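Local structure of F420-dependent methylenetetrahydromethanopterin dehydrogenase (Methanopyrus kandleri, 3IQF) at residues A[126-131]-A[232-237]; A[12-17]-A[97-102]; A[3-8]-A[64-69]. The protein catalyses the reversible, coenzyme F420-dependent interconversion of methenyl- and methylene-tetrahydromethanopterin in methanogenesis from carbon dioxide. All coordinates share one frame; numbering follows the deposited sequence.

How the contacts relate
The contacts run from the middle strands of the parallel six-stranded sheet to the substrate pocket. Contact 3 pairs strands 4-10 and 67-71. Contact 2 joins the turn and helix 15-19 that follow strand 4-10 to the end of strand 94-99, the other neighbour of strand 67-71. Their centres are about 19 Å apart, and they touch where Ile97 CG1 meets Val69 CG1 at 3.8 Å. Their segments alternate along the chain. Contact 1 comes later, between the loop after strand 115-119 and helix 227-257. Centre to centre, it lies about 19 Å from contact 2 and about 37 Å from contact 3. Contacts 1 and 2 share E4M: the turn after strand 4-10 holds its pterin, loop 126-131 its sugars.

Contact 1 of 3, residues A[126-131]-A[232-237]; sequences GARREF and PIVASA. With E4M (1-{4-[(6S,6aR,7R)-3-amino-6,7-dimethyl-1-oxo-1,2,5,6,6a,7-hexahydro-8H-imidazo[1,5-f]pteridin-10-ium-8-yl]phenyl}-1-deoxy-5-O-{5-O-[(S)-{[(1S)-1,3-dicarboxypropyl]oxy}(hydroxy)phosphoryl]-alpha-D-ribofuranosyl}-D-ribitol), chain M.
The ribose hydroxyl O3J of E4M is gripped by two neighbouring residues of the loop 126-131. It donates to Glu130 OE2 at 2.5 Å and accepts from Arg129 N at 3.2 Å. Glu130 OE1 is held by Tyr230 OH. Arg129 N also bonds the adjacent hydroxyl O2J at 2.9 Å. Nearer the pterin, the ribitol hydroxyl OX2 donates to Ala127 O. The Arg128 guanidinium adds weak bonds from NH2 to OX5 and O4J, while its NE is held by Gly220 O. Behind these polar groups the loop rests on helix 227-257. Val234 packs against the inverse gamma turn centred on Ala127, with its CB 3.6 Å from Gly126 CA and CG1 against Arg128 CG. The Phe131 ring swings over the helix because CG lies anti to the backbone N (chi1 176°). One ring face takes the CA of Ala235 in a CH-pi contact, 3.9 Å from the centroid and 20° off the normal. With the ring gone, an alanine here is likely to leave Ala235 CA without its CH-pi partner and open a gap beside Val234. His238 meets the same ring edge-to-face. The contact thus has an apolar side on the helix and a polar side turned to the ligand, where backbone and carboxylate together read the sugar hydroxyls.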
# COMPACT_ATOMS: atom_id res chain seq x y z
N GLY A 126 -12.57 3.76 -21.75
CA GLY A 126 -11.70 4.41 -22.73
C GLY A 126 -11.61 3.58 -23.99
O GLY A 126 -10.60 2.93 -24.28
N ALA A 127 -12.70 3.59 -24.74
CA ALA A 127 -12.89 2.65 -25.86
C ALA A 127 -12.21 3.11 -27.18
O ALA A 127 -12.87 3.47 -28.18
CB ALA A 127 -14.41 2.39 -26.08
N ARG A 128 -10.87 3.08 -27.17
CA ARG A 128 -10.06 3.32 -28.35
C ARG A 128 -9.23 2.06 -28.58
O ARG A 128 -8.68 1.50 -27.62
CB ARG A 128 -9.13 4.51 -28.13
CG ARG A 128 -9.81 5.88 -28.12
CD ARG A 128 -10.33 6.24 -29.50
NE ARG A 128 -10.57 7.66 -29.62
CZ ARG A 128 -10.81 8.29 -30.75
NH1 ARG A 128 -10.98 9.60 -30.71
NH2 ARG A 128 -10.87 7.64 -31.92
N ARG A 129 -9.18 1.60 -29.83
CA ARG A 129 -8.52 0.31 -30.17
C ARG A 129 -7.07 0.20 -29.68
O ARG A 129 -6.61 -0.86 -29.35
CB ARG A 129 -8.55 0.10 -31.70
CG ARG A 129 -7.90 -1.23 -32.16
CD ARG A 129 -8.16 -1.51 -33.66
NE ARG A 129 -9.58 -1.46 -33.94
CZ ARG A 129 -10.19 -0.52 -34.67
NH1 ARG A 129 -11.49 -0.58 -34.82
NH2 ARG A 129 -9.52 0.47 -35.26
N GLU A 130 -6.36 1.33 -29.66
CA GLU A 130 -4.94 1.36 -29.31
C GLU A 130 -4.71 1.05 -27.82
O GLU A 130 -3.59 0.67 -27.41
CB GLU A 130 -4.33 2.74 -29.65
CG GLU A 130 -4.46 3.16 -31.11
CD GLU A 130 -5.78 3.92 -31.44
OE1 GLU A 130 -5.82 4.63 -32.46
OE2 GLU A 130 -6.77 3.78 -30.69
N PHE A 131 -5.76 1.19 -27.02
CA PHE A 131 -5.66 1.00 -25.57
C PHE A 131 -6.57 -0.12 -25.07
O PHE A 131 -6.13 -1.00 -24.35
CB PHE A 131 -6.01 2.32 -24.85
CG PHE A 131 -6.04 2.18 -23.33
CD1 PHE A 131 -4.86 1.95 -22.63
CD2 PHE A 131 -7.23 2.26 -22.64
CE1 PHE A 131 -4.86 1.81 -21.29
CE2 PHE A 131 -7.24 2.14 -21.27
CZ PHE A 131 -6.04 1.93 -20.59
N PRO A 232 -3.24 8.56 -24.41
CA PRO A 232 -3.01 8.95 -22.99
C PRO A 232 -4.27 9.38 -22.24
O PRO A 232 -4.46 9.02 -21.10
CB PRO A 232 -2.06 10.14 -23.09
CG PRO A 232 -1.38 9.98 -24.41
CD PRO A 232 -2.34 9.26 -25.34
N ILE A 233 -5.13 10.16 -22.90
CA ILE A 233 -6.36 10.61 -22.26
C ILE A 233 -7.24 9.41 -21.81
O ILE A 233 -7.65 9.34 -20.66
CB ILE A 233 -7.14 11.59 -23.16
CG1 ILE A 233 -6.37 12.91 -23.30
CG2 ILE A 233 -8.57 11.82 -22.62
CD1 ILE A 233 -6.77 13.72 -24.49
N VAL A 234 -7.52 8.46 -22.69
CA VAL A 234 -8.34 7.31 -22.29
C VAL A 234 -7.68 6.43 -21.21
O VAL A 234 -8.34 5.98 -20.30
CB VAL A 234 -8.86 6.46 -23.51
CG1 VAL A 234 -9.63 7.36 -24.49
CG2 VAL A 234 -7.74 5.69 -24.25
N ALA A 235 -6.37 6.25 -21.31
CA ALA A 235 -5.63 5.53 -20.29
C ALA A 235 -5.68 6.20 -18.94
O ALA A 235 -5.71 5.54 -17.91
CB ALA A 235 -4.20 5.39 -20.74
N SER A 236 -5.68 7.54 -18.91
CA SER A 236 -5.74 8.25 -17.65
C SER A 236 -7.09 8.04 -16.96
O SER A 236 -7.16 7.95 -15.74
CB SER A 236 -5.46 9.76 -17.84
OG SER A 236 -6.46 10.36 -18.66
N ALA A 237 -8.15 7.89 -17.75
CA ALA A 237 -9.49 7.58 -17.20
C ALA A 237 -9.49 6.24 -16.46
O ALA A 237 -10.11 6.09 -15.36
CB ALA A 237 -10.56 7.60 -18.32
N1 E4M M . -18.26 -1.97 -19.73
C2 E4M M . -18.65 -0.97 -18.92
N3 E4M M . -18.81 0.29 -19.42
C4 E4M M . -18.56 0.57 -20.74
N5 E4M M . -17.86 -0.34 -22.93
C6 E4M M . -18.18 -1.46 -23.81
C7 E4M M . -17.34 -2.62 -23.26
N8 E4M M . -17.59 -2.77 -21.82
C9 E4M M . -17.86 -0.95 -25.24
PA E4M M . -7.90 5.10 -37.52
C10 E4M M . -18.13 0.82 -23.74
N10 E4M M . -18.14 0.50 -25.15
C11 E4M M . -17.47 3.45 -28.11
C12 E4M M . -17.13 2.13 -28.36
C13 E4M M . -17.34 1.16 -27.38
C14 E4M M . -17.92 1.50 -26.15
C15 E4M M . -18.27 2.84 -25.90
C16 E4M M . -18.03 3.81 -26.87
O2A E4M M . -8.64 3.80 -37.89
C1J E4M M . -11.70 4.20 -33.40
O1A E4M M . -6.38 5.05 -37.56
C2J E4M M . -10.80 3.03 -33.02
O2J E4M M . -11.20 2.43 -31.79
O3A E4M M . -8.51 6.37 -38.09
C3J E4M M . -9.39 3.60 -33.00
O3J E4M M . -9.05 4.16 -31.76
C4A E4M M . -18.14 -0.48 -21.57
C4J E4M M . -9.49 4.74 -34.00
O4J E4M M . -10.85 5.15 -34.05
C5J E4M M . -9.10 4.27 -35.38
O5J E4M M . -8.21 5.22 -35.94
C7M E4M M . -17.64 -3.96 -23.96
C8A E4M M . -18.00 -1.75 -21.04
C9M E4M M . -18.73 -1.65 -26.30
NA2 E4M M . -18.91 -1.25 -17.62
OH4 E4M M . -18.69 1.74 -21.19
CX1 E4M M . -17.23 4.52 -29.17
CX2 E4M M . -15.77 4.60 -29.60
OX2 E4M M . -14.98 5.23 -28.58
CX3 E4M M . -15.62 5.45 -30.86
OX3 E4M M . -16.31 4.91 -31.99
CX4 E4M M . -14.14 5.60 -31.19
OX4 E4M M . -13.98 6.79 -31.95
CX5 E4M M . -13.56 4.42 -31.93
OX5 E4M M . -12.24 4.84 -32.26

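Contact 2 of 3, residues A[12-17]-A[97-102]; sequences GNLGTS and IGDAPG. With E4M (1-{4-[(6S,6aR,7R)-3-amino-6,7-dimethyl-1-oxo-1,2,5,6,6a,7-hexahydro-8H-imidazo[1,5-f]pteridin-10-ium-8-yl]phenyl}-1-deoxy-5-O-{5-O-[(S)-{[(1S)-1,3-dicarboxypropyl]oxy}(hydroxy)phosphoryl]-alpha-D-ribofuranosyl}-D-ribitol), chain M.
Leu14 packs on Gly98 in a parallel alpha/beta sheet of strand order 2-1-3-4-5-6, the first five strands ordered as in flavodoxin. Leu14 is the N-cap of helix 15-19, which follows the first strand, and Gly98 lies near the end of strand 94-99. In the tight, buried part Leu14 CD2 lies against the Gly98 backbone, 3.7 Å from CA. Both Leu14 side-chain torsions are unusual, so its methyls are less certainly placed. Two residues on, the methyls Thr16 CG2 and Ile97 CG2 meet at 3.9 Å, and the two side chains cross at about a right angle. Thr16 CG2 reaches Ile97 because it lies anti to the backbone N, which leaves OG1 to bond Asp122. Val119, Val157 and Phe161 back this methyl pair. Toward Asp99, Leu14 CD1 is 3.9 Å from OD1, and the carboxylate is tied by OD2 to Asn74 N. On the loose side Ala100 and Pro101 turn off, partly exposed, without touching 12-17. At the helix start Ser17 OG accepts from the backbone N of Leu14 at 3.0 Å. Just before it, Asn13 enters the substrate pocket. Its ND2 donates to the pterin N1 of E4M at 2.8 Å, with an angle of 153° at the hydrogen.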
# COMPACT_ATOMS: atom_id res chain seq x y z
N GLY A 12 -25.20 -3.92 -24.80
CA GLY A 12 -24.08 -3.07 -24.41
C GLY A 12 -23.73 -3.49 -23.01
O GLY A 12 -24.26 -4.50 -22.51
N ASN A 13 -22.82 -2.77 -22.36
CA ASN A 13 -22.41 -3.16 -21.00
C ASN A 13 -22.23 -1.97 -20.11
O ASN A 13 -21.57 -1.02 -20.47
CB ASN A 13 -21.08 -3.95 -21.00
CG ASN A 13 -20.80 -4.64 -19.64
OD1 ASN A 13 -21.62 -5.43 -19.16
ND2 ASN A 13 -19.64 -4.36 -19.03
N LEU A 14 -22.85 -2.06 -18.94
CA LEU A 14 -22.63 -1.16 -17.82
C LEU A 14 -22.34 -2.03 -16.62
O LEU A 14 -22.77 -3.19 -16.57
CB LEU A 14 -23.94 -0.40 -17.61
CG LEU A 14 -24.05 1.11 -17.84
CD1 LEU A 14 -23.03 1.67 -18.84
CD2 LEU A 14 -25.49 1.46 -18.14
N GLY A 15 -21.62 -1.50 -15.64
CA GLY A 15 -21.44 -2.24 -14.39
C GLY A 15 -22.76 -2.64 -13.76
O GLY A 15 -22.93 -3.75 -13.30
N THR A 16 -23.72 -1.72 -13.78
CA THR A 16 -24.97 -1.96 -13.12
C THR A 16 -25.80 -2.98 -13.87
O THR A 16 -26.36 -3.87 -13.25
CB THR A 16 -25.76 -0.69 -12.91
OG1 THR A 16 -24.95 0.29 -12.25
CG2 THR A 16 -27.00 -0.97 -12.09
N SER A 17 -25.80 -2.93 -15.21
CA SER A 17 -26.59 -3.88 -15.98
C SER A 17 -26.01 -5.29 -15.91
O SER A 17 -26.75 -6.25 -15.98
CB SER A 17 -26.75 -3.45 -17.44
OG SER A 17 -25.49 -3.27 -18.04
N ILE A 97 -32.35 0.80 -16.98
CA ILE A 97 -31.11 1.00 -16.25
C ILE A 97 -30.11 1.64 -17.18
O ILE A 97 -29.81 1.11 -18.23
CB ILE A 97 -30.60 -0.34 -15.76
CG1 ILE A 97 -31.57 -0.88 -14.67
CG2 ILE A 97 -29.14 -0.24 -15.32
CD1 ILE A 97 -31.07 -0.68 -13.25
N GLY A 98 -29.56 2.77 -16.78
CA GLY A 98 -28.56 3.44 -17.60
C GLY A 98 -27.57 4.25 -16.81
O GLY A 98 -27.37 4.05 -15.60
N ASP A 99 -26.94 5.19 -17.51
CA ASP A 99 -25.83 5.98 -17.01
C ASP A 99 -26.15 7.48 -17.15
O ASP A 99 -27.30 7.86 -17.47
CB ASP A 99 -24.49 5.52 -17.65
CG ASP A 99 -24.47 5.55 -19.21
OD1 ASP A 99 -23.33 5.45 -19.75
OD2 ASP A 99 -25.50 5.61 -19.92
N ALA A 100 -25.18 8.34 -16.88
CA ALA A 100 -25.40 9.79 -16.84
C ALA A 100 -26.03 10.38 -18.11
O ALA A 100 -26.93 11.23 -18.01
CB ALA A 100 -24.08 10.53 -16.48
N PRO A 101 -25.56 9.96 -19.31
CA PRO A 101 -26.18 10.42 -20.55
C PRO A 101 -27.70 10.18 -20.64
O PRO A 101 -28.40 10.88 -21.36
CB PRO A 101 -25.44 9.62 -21.62
CG PRO A 101 -24.14 9.30 -21.02
CD PRO A 101 -24.38 9.10 -19.57
N GLY A 102 -28.21 9.20 -19.90
CA GLY A 102 -29.66 9.00 -19.76
C GLY A 102 -30.44 10.17 -19.20
O GLY A 102 -31.65 10.27 -19.44
N1 E4M M . -18.26 -1.97 -19.73
C2 E4M M . -18.65 -0.97 -18.92
N3 E4M M . -18.81 0.29 -19.42
C4 E4M M . -18.56 0.57 -20.74
N5 E4M M . -17.86 -0.34 -22.93
C6 E4M M . -18.18 -1.46 -23.81
C7 E4M M . -17.34 -2.62 -23.26
N8 E4M M . -17.59 -2.77 -21.82
C9 E4M M . -17.86 -0.95 -25.24
PA E4M M . -7.90 5.10 -37.52
C10 E4M M . -18.13 0.82 -23.74
N10 E4M M . -18.14 0.50 -25.15
C11 E4M M . -17.47 3.45 -28.11
C12 E4M M . -17.13 2.13 -28.36
C13 E4M M . -17.34 1.16 -27.38
C14 E4M M . -17.92 1.50 -26.15
C15 E4M M . -18.27 2.84 -25.90
C16 E4M M . -18.03 3.81 -26.87
O2A E4M M . -8.64 3.80 -37.89
C1J E4M M . -11.70 4.20 -33.40
O1A E4M M . -6.38 5.05 -37.56
C2J E4M M . -10.80 3.03 -33.02
O2J E4M M . -11.20 2.43 -31.79
O3A E4M M . -8.51 6.37 -38.09
C3J E4M M . -9.39 3.60 -33.00
O3J E4M M . -9.05 4.16 -31.76
C4A E4M M . -18.14 -0.48 -21.57
C4J E4M M . -9.49 4.74 -34.00
O4J E4M M . -10.85 5.15 -34.05
C5J E4M M . -9.10 4.27 -35.38
O5J E4M M . -8.21 5.22 -35.94
C7M E4M M . -17.64 -3.96 -23.96
C8A E4M M . -18.00 -1.75 -21.04
C9M E4M M . -18.73 -1.65 -26.30
NA2 E4M M . -18.91 -1.25 -17.62
OH4 E4M M . -18.69 1.74 -21.19
CX1 E4M M . -17.23 4.52 -29.17
CX2 E4M M . -15.77 4.60 -29.60
OX2 E4M M . -14.98 5.23 -28.58
CX3 E4M M . -15.62 5.45 -30.86
OX3 E4M M . -16.31 4.91 -31.99
CX4 E4M M . -14.14 5.60 -31.19
OX4 E4M M . -13.98 6.79 -31.95
CX5 E4M M . -13.56 4.42 -31.93
OX5 E4M M . -12.24 4.84 -32.26

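Contact 3 of 3, residues A[3-8]-A[64-69]; sequences VAKAIF and EPDFIV
Lys5 and Asp66 open the pairing of strands 4-10 and 67-71, neighbours in the parallel alpha/beta sheet. Ile7 makes both its backbone bonds to strand 67-71, to the residues flanking its partner Ile68. Its N donates to Phe67 O at 3.3 Å, in the carbonyl plane, and its O accepts from Val69 N at 2.8 Å, nearly straight (171°). CA-H...O contacts, such as Ala6 CA to Phe67 O, fill in between. At the start, Asp66 takes part twice. Its N donates to Lys5 O, and its OD1 accepts from Lys5 N at 2.9 Å through the anti lone pair. The side chain takes the place a backbone carbonyl would probably hold in a continued parallel pairing. Lys5 NZ bonds weakly to the backbone carbonyl Glu64 O; the Glu64 carboxylate stays beyond salt-bridge distance. Apolar contacts line both faces. On one, Ile7 CD1 meets Pro65 CG at 3.5 Å, beneath helix 46-63. On the other, beside helix 153-168, Phe8 and Val69 lie side by side. There the Phe67 side chain lies between its backbone N and carbonyl carbon (chi1 62°), which turns one ring face to Ala6. Ala6 CB sits over that face, 3.7 Å from the centroid and 18° off the ring normal.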
# COMPACT_ATOMS: atom_id res chain seq x y z
N VAL A 3 -44.67 -16.02 -6.73
CA VAL A 3 -43.36 -15.93 -7.38
C VAL A 3 -43.47 -14.79 -8.37
O VAL A 3 -44.32 -14.81 -9.29
CB VAL A 3 -42.98 -17.22 -8.13
CG1 VAL A 3 -41.57 -17.09 -8.74
CG2 VAL A 3 -43.05 -18.44 -7.22
N ALA A 4 -42.63 -13.78 -8.15
CA ALA A 4 -42.51 -12.64 -9.05
C ALA A 4 -41.60 -13.06 -10.22
O ALA A 4 -40.61 -13.80 -10.03
CB ALA A 4 -41.92 -11.47 -8.30
N LYS A 5 -41.96 -12.60 -11.41
CA LYS A 5 -41.21 -12.94 -12.62
C LYS A 5 -40.78 -11.68 -13.33
O LYS A 5 -41.57 -10.72 -13.44
CB LYS A 5 -42.08 -13.80 -13.52
CG LYS A 5 -42.49 -15.17 -12.91
CD LYS A 5 -43.80 -15.67 -13.47
CE LYS A 5 -45.00 -14.77 -13.00
NZ LYS A 5 -46.32 -15.13 -13.63
N ALA A 6 -39.54 -11.66 -13.82
CA ALA A 6 -39.07 -10.54 -14.61
C ALA A 6 -38.13 -11.02 -15.70
O ALA A 6 -37.48 -12.06 -15.57
CB ALA A 6 -38.37 -9.51 -13.72
N ILE A 7 -38.06 -10.24 -16.77
CA ILE A 7 -37.09 -10.46 -17.83
C ILE A 7 -36.11 -9.30 -17.83
O ILE A 7 -36.51 -8.14 -17.74
CB ILE A 7 -37.82 -10.61 -19.21
CG1 ILE A 7 -38.82 -11.77 -19.15
CG2 ILE A 7 -36.81 -10.82 -20.35
CD1 ILE A 7 -39.77 -11.89 -20.41
N PHE A 8 -34.82 -9.61 -17.90
CA PHE A 8 -33.76 -8.60 -18.00
C PHE A 8 -33.19 -8.66 -19.39
O PHE A 8 -32.87 -9.76 -19.89
CB PHE A 8 -32.61 -8.84 -17.01
CG PHE A 8 -33.01 -8.68 -15.60
CD1 PHE A 8 -33.70 -9.70 -14.96
CD2 PHE A 8 -32.72 -7.53 -14.91
CE1 PHE A 8 -34.08 -9.56 -13.64
CE2 PHE A 8 -33.10 -7.38 -13.59
CZ PHE A 8 -33.80 -8.39 -12.96
N GLU A 64 -44.81 -14.64 -19.00
CA GLU A 64 -45.71 -13.72 -18.28
C GLU A 64 -44.99 -12.99 -17.13
O GLU A 64 -45.37 -13.13 -15.96
CB GLU A 64 -46.93 -14.45 -17.73
CG GLU A 64 -47.93 -14.97 -18.77
CD GLU A 64 -49.04 -15.74 -18.12
OE1 GLU A 64 -48.76 -16.24 -17.00
OE2 GLU A 64 -50.17 -15.85 -18.70
N PRO A 65 -43.96 -12.22 -17.46
CA PRO A 65 -43.25 -11.49 -16.42
C PRO A 65 -44.08 -10.39 -15.81
O PRO A 65 -44.96 -9.83 -16.48
CB PRO A 65 -42.05 -10.91 -17.16
CG PRO A 65 -42.53 -10.74 -18.52
CD PRO A 65 -43.36 -11.97 -18.78
N ASP A 66 -43.80 -10.06 -14.55
CA ASP A 66 -44.48 -8.94 -13.86
C ASP A 66 -43.90 -7.60 -14.32
O ASP A 66 -44.60 -6.58 -14.31
CB ASP A 66 -44.38 -9.09 -12.33
CG ASP A 66 -45.20 -10.30 -11.76
OD1 ASP A 66 -44.59 -11.34 -11.39
OD2 ASP A 66 -46.45 -10.22 -11.69
N PHE A 67 -42.60 -7.60 -14.67
CA PHE A 67 -41.97 -6.41 -15.24
C PHE A 67 -40.75 -6.81 -16.05
O PHE A 67 -40.30 -7.96 -15.99
CB PHE A 67 -41.59 -5.41 -14.14
CG PHE A 67 -40.58 -5.94 -13.12
CD1 PHE A 67 -39.22 -5.78 -13.33
CD2 PHE A 67 -41.01 -6.53 -11.94
CE1 PHE A 67 -38.27 -6.22 -12.38
CE2 PHE A 67 -40.09 -7.00 -11.00
CZ PHE A 67 -38.71 -6.85 -11.22
N ILE A 68 -40.25 -5.86 -16.83
CA ILE A 68 -39.14 -6.07 -17.74
C ILE A 68 -38.13 -4.99 -17.53
O ILE A 68 -38.49 -3.82 -17.40
CB ILE A 68 -39.66 -6.01 -19.20
CG1 ILE A 68 -40.58 -7.21 -19.44
CG2 ILE A 68 -38.50 -5.98 -20.21
CD1 ILE A 68 -41.06 -7.34 -20.87
N VAL A 69 -36.86 -5.38 -17.48
CA VAL A 69 -35.77 -4.42 -17.26
C VAL A 69 -34.86 -4.40 -18.48
O VAL A 69 -34.43 -5.45 -18.97
CB VAL A 69 -34.93 -4.74 -16.00
CG1 VAL A 69 -33.82 -3.69 -15.78
CG2 VAL A 69 -35.81 -4.84 -14.77